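Local atomic coordinates of protein YchN (Escherichia coli, PDB entry 1JX7), a protein that is of unknown function but assembles into a homohexamer, a dimer of trimers, and belongs to the DsrE/DsrF-like family. Residues P12-L22 with Q53-M64. Numbering follows the deposited sequence.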
loop_
_atom_site.group_PDB
_atom_site.type_symbol
_atom_site.label_atom_id
_atom_site.label_comp_id
_atom_site.label_asym_id
_atom_site.label_seq_id
_atom_site.Cartn_x
_atom_site.Cartn_y
_atom_site.Cartn_z
ATOM N N PRO A 12 0.680 12.513 2.630
ATOM C CA PRO A 12 0.370 12.994 3.981
ATOM C C PRO A 12 -0.961 12.449 4.479
ATOM O O PRO A 12 -1.887 12.264 3.692
ATOM C CB PRO A 12 0.309 14.516 3.805
ATOM C CG PRO A 12 1.197 14.764 2.638
ATOM C CD PRO A 12 0.901 13.636 1.703
ATOM N N TYR A 13 -1.067 12.174 5.767
ATOM C CA TYR A 13 -2.306 11.729 6.409
ATOM C C TYR A 13 -2.973 10.438 5.969
ATOM O O TYR A 13 -3.639 9.794 6.769
ATOM C CB TYR A 13 -3.357 12.801 6.238
ATOM C CG TYR A 13 -2.930 14.113 6.781
ATOM C CD1 TYR A 13 -2.847 14.324 8.153
ATOM C CD2 TYR A 13 -2.588 15.171 5.931
ATOM C CE1 TYR A 13 -2.417 15.548 8.682
ATOM C CE2 TYR A 13 -2.157 16.399 6.445
ATOM C CZ TYR A 13 -2.070 16.581 7.823
ATOM O OH TYR A 13 -1.655 17.791 8.322
ATOM N N GLY A 14 -2.796 10.085 4.721
ATOM C CA GLY A 14 -3.424 8.883 4.234
ATOM C C GLY A 14 -2.588 7.712 4.714
ATOM O O GLY A 14 -3.120 6.663 5.071
ATOM N N SER A 15 -1.304 7.928 4.702
ATOM C CA SER A 15 -0.345 6.921 5.141
ATOM C C SER A 15 0.110 7.234 6.553
ATOM O O SER A 15 -0.404 8.141 7.206
ATOM C CB SER A 15 0.878 6.894 4.203
ATOM O OG SER A 15 1.650 8.098 4.271
ATOM N N GLU A 16 1.089 6.470 7.024
ATOM C CA GLU A 16 1.649 6.683 8.350
ATOM C C GLU A 16 3.150 6.927 8.148
ATOM O O GLU A 16 3.800 7.618 8.932
ATOM C CB GLU A 16 1.430 5.433 9.204
ATOM C CG GLU A 16 1.805 5.615 10.652
ATOM C CD GLU A 16 0.603 5.554 11.563
ATOM O OE1 GLU A 16 0.512 4.595 12.366
ATOM O OE2 GLU A 16 -0.249 6.461 11.470
ATOM N N SER A 17 3.677 6.345 7.081
ATOM C CA SER A 17 5.087 6.441 6.759
ATOM C C SER A 17 5.617 7.868 6.735
ATOM O O SER A 17 6.674 8.142 7.292
ATOM C CB SER A 17 5.338 5.760 5.410
ATOM O OG SER A 17 4.349 6.139 4.466
ATOM N N LEU A 18 4.894 8.777 6.096
ATOM C CA LEU A 18 5.332 10.162 6.017
ATOM C C LEU A 18 5.392 10.756 7.420
ATOM O O LEU A 18 6.381 11.387 7.800
ATOM C CB LEU A 18 4.358 10.962 5.162
ATOM C CG LEU A 18 4.846 12.284 4.583
ATOM C CD1 LEU A 18 3.637 13.050 4.065
ATOM C CD2 LEU A 18 5.573 13.110 5.639
ATOM N N PHE A 19 4.324 10.548 8.185
ATOM C CA PHE A 19 4.237 11.044 9.546
ATOM C C PHE A 19 5.421 10.529 10.361
ATOM O O PHE A 19 6.044 11.288 11.110
ATOM C CB PHE A 19 2.928 10.583 10.191
ATOM C CG PHE A 19 2.844 10.858 11.673
ATOM C CD1 PHE A 19 3.000 12.154 12.167
ATOM C CD2 PHE A 19 2.628 9.820 12.571
ATOM C CE1 PHE A 19 2.929 12.409 13.538
ATOM C CE2 PHE A 19 2.552 10.062 13.936
ATOM C CZ PHE A 19 2.714 11.355 14.425
ATOM N N ASN A 20 5.736 9.248 10.219
ATOM C CA ASN A 20 6.854 8.672 10.954
ATOM C C ASN A 20 8.200 9.276 10.554
ATOM O O ASN A 20 9.074 9.458 11.397
ATOM C CB ASN A 20 6.897 7.149 10.778
ATOM C CG ASN A 20 5.855 6.437 11.611
ATOM O OD1 ASN A 20 5.452 6.927 12.672
ATOM N ND2 ASN A 20 5.425 5.268 11.148
ATOM N N SER A 21 8.363 9.579 9.270
ATOM C CA SER A 21 9.596 10.150 8.769
ATOM C C SER A 21 9.889 11.452 9.469
ATOM O O SER A 21 11.004 11.677 9.916
ATOM C CB SER A 21 9.497 10.418 7.277
ATOM O OG SER A 21 9.702 9.228 6.559
ATOM N N LEU A 22 8.869 12.294 9.557
ATOM C CA LEU A 22 8.975 13.604 10.192
ATOM C C LEU A 22 9.177 13.505 11.701
ATOM O O LEU A 22 9.922 14.282 12.294
ATOM C CB LEU A 22 7.726 14.428 9.881
ATOM C CG LEU A 22 7.573 14.698 8.382
ATOM C CD1 LEU A 22 6.319 15.514 8.119
ATOM C CD2 LEU A 22 8.811 15.431 7.882
ATOM N N GLN A 53 -2.737 23.675 5.857
ATOM C CA GLN A 53 -3.211 22.394 6.347
ATOM C C GLN A 53 -3.839 22.624 7.710
ATOM O O GLN A 53 -3.220 23.203 8.607
ATOM C CB GLN A 53 -2.048 21.397 6.457
ATOM C CG GLN A 53 -1.385 21.131 5.119
ATOM C CD GLN A 53 -0.212 20.178 5.205
ATOM O OE1 GLN A 53 -0.328 19.073 5.736
ATOM N NE2 GLN A 53 0.926 20.605 4.661
ATOM N N LYS A 54 -5.089 22.188 7.858
ATOM C CA LYS A 54 -5.772 22.367 9.123
ATOM C C LYS A 54 -6.733 21.237 9.407
ATOM O O LYS A 54 -7.943 21.368 9.232
ATOM C CB LYS A 54 -6.485 23.726 9.142
ATOM C CG LYS A 54 -7.107 24.138 7.823
ATOM C CD LYS A 54 -8.487 23.525 7.610
ATOM C CE LYS A 54 -9.497 23.991 8.681
ATOM N NZ LYS A 54 -10.876 23.430 8.496
ATOM N N PRO A 55 -6.201 20.085 9.837
ATOM C CA PRO A 55 -7.013 18.909 10.148
ATOM C C PRO A 55 -7.569 19.066 11.554
ATOM O O PRO A 55 -6.854 19.504 12.444
ATOM C CB PRO A 55 -6.014 17.771 10.052
ATOM C CG PRO A 55 -4.773 18.405 10.609
ATOM C CD PRO A 55 -4.766 19.783 9.968
ATOM N N GLY A 56 -8.839 18.726 11.748
ATOM C CA GLY A 56 -9.423 18.851 13.070
ATOM C C GLY A 56 -9.083 17.646 13.910
ATOM O O GLY A 56 -9.315 17.607 15.119
ATOM N N GLU A 57 -8.496 16.658 13.262
ATOM C CA GLU A 57 -8.144 15.419 13.925
ATOM C C GLU A 57 -6.794 15.431 14.640
ATOM O O GLU A 57 -6.492 16.348 15.391
ATOM C CB GLU A 57 -8.195 14.280 12.909
ATOM C CG GLU A 57 -8.214 12.895 13.513
ATOM C CD GLU A 57 -7.907 11.842 12.477
ATOM O OE1 GLU A 57 -8.676 11.735 11.498
ATOM O OE2 GLU A 57 -6.893 11.134 12.645
ATOM N N GLY A 58 -5.986 14.409 14.372
ATOM C CA GLY A 58 -4.701 14.228 15.020
ATOM C C GLY A 58 -3.486 15.075 14.696
ATOM O O GLY A 58 -3.439 16.260 15.013
ATOM N N TYR A 59 -2.475 14.469 14.090
ATOM C CA TYR A 59 -1.274 15.222 13.790
ATOM C C TYR A 59 -1.408 16.220 12.649
ATOM O O TYR A 59 -2.345 16.150 11.838
ATOM C CB TYR A 59 -0.075 14.280 13.561
ATOM C CG TYR A 59 -0.188 13.315 12.401
ATOM C CD1 TYR A 59 -0.114 13.762 11.082
ATOM C CD2 TYR A 59 -0.349 11.946 12.626
ATOM C CE1 TYR A 59 -0.195 12.862 10.017
ATOM C CE2 TYR A 59 -0.430 11.044 11.580
ATOM C CZ TYR A 59 -0.355 11.505 10.279
ATOM O OH TYR A 59 -0.441 10.601 9.250
ATOM N N ASN A 60 -0.481 17.165 12.605
ATOM C CA ASN A 60 -0.476 18.191 11.585
ATOM C C ASN A 60 0.885 18.251 10.896
ATOM O O ASN A 60 1.836 18.848 11.402
ATOM C CB ASN A 60 -0.807 19.542 12.199
ATOM C CG ASN A 60 -1.027 20.606 11.162
ATOM O OD1 ASN A 60 -2.136 20.791 10.671
ATOM N ND2 ASN A 60 0.044 21.300 10.799
ATOM N N ILE A 61 0.955 17.621 9.732
ATOM C CA ILE A 61 2.164 17.554 8.948
ATOM C C ILE A 61 2.757 18.920 8.648
ATOM O O ILE A 61 3.990 19.082 8.583
ATOM C CB ILE A 61 1.869 16.770 7.690
ATOM C CG1 ILE A 61 1.761 15.291 8.075
ATOM C CG2 ILE A 61 2.919 17.006 6.634
ATOM C CD1 ILE A 61 0.935 14.470 7.134
ATOM N N GLN A 62 1.898 19.918 8.495
ATOM C CA GLN A 62 2.396 21.254 8.209
ATOM C C GLN A 62 3.290 21.718 9.342
ATOM O O GLN A 62 4.399 22.188 9.108
ATOM C CB GLN A 62 1.232 22.214 8.054
ATOM C CG GLN A 62 1.453 23.213 6.964
ATOM C CD GLN A 62 0.842 24.546 7.269
ATOM O OE1 GLN A 62 1.397 25.327 8.034
ATOM N NE2 GLN A 62 -0.318 24.816 6.683
ATOM N N GLN A 63 2.809 21.577 10.579
ATOM C CA GLN A 63 3.552 21.986 11.769
ATOM C C GLN A 63 4.879 21.254 11.922
ATOM O O GLN A 63 5.877 21.863 12.306
ATOM C CB GLN A 63 2.723 21.762 13.036
ATOM C CG GLN A 63 3.527 21.953 14.331
ATOM C CD GLN A 63 2.799 21.446 15.575
ATOM O OE1 GLN A 63 1.899 22.104 16.101
ATOM N NE2 GLN A 63 3.185 20.267 16.045
HETATM N N MSE A 64 4.883 19.957 11.633
HETATM C CA MSE A 64 6.096 19.159 11.744
HETATM C C MSE A 64 7.161 19.614 10.752
HETATM O O MSE A 64 8.359 19.474 10.996
HETATM C CB MSE A 64 5.768 17.667 11.558
HETATM C CG MSE A 64 4.973 17.079 12.723
HETATM SE SE MSE A 64 4.406 15.413 12.442
HETATM C CE MSE A 64 3.343 15.741 11.224
HETATM O O HOH W 1 1.331 10.734 7.033
#
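Phe19 and Tyr59 lie face to face in an offset stack, ring centroids 3.7 Å apart and planes almost parallel, with the CB of Phe19 also over the tyrosine ring. At the edge of the Phe19 ring sits the selenium of selenomethionine Met64, SE to CE1 3.5 Å, a Met-aromatic contact. Tyr13 extends the cluster: its ring is nearly parallel to that of Tyr59 but slid aside, and CD1 of Ile61 stands over the centre of one face, 3.5 Å from the centroid in a CH-pi contact. That methyl also meets Pro12. Leu22 CD1 packs on Ile61 CG2, joining helices 17-31 and 61-70. With CG anti to its carbonyl carbon (chi1 -57°), Tyr13 carries its hydroxyl to the start of helix 61-70. There OH accepts a bent bond from Ile61 N (3.0 Å). It donates in turn to Gln53 OE1 (3.2 Å), tilted from the carbonyl plane. A phenylalanine in place of Tyr13 would probably leave Ile61 N and Gln53 OE1 without their shared partner. The amide of Gln53 is itself fixed through NE2, bonded to the carbonyls of Ala48 and Leu50. A water binds Tyr59 OH at 2.8 Å and, weakly, the backbone N of Tyr13 and Phe19. The Phe19-Tyr59 stack thus ties loop 53-60 to helix 17-31, while Tyr13 ties the preceding loop to the start of helix 61-70, its one phenol hydroxyl bridging the backbone N of Ile61 and the side-chain amide of Gln53.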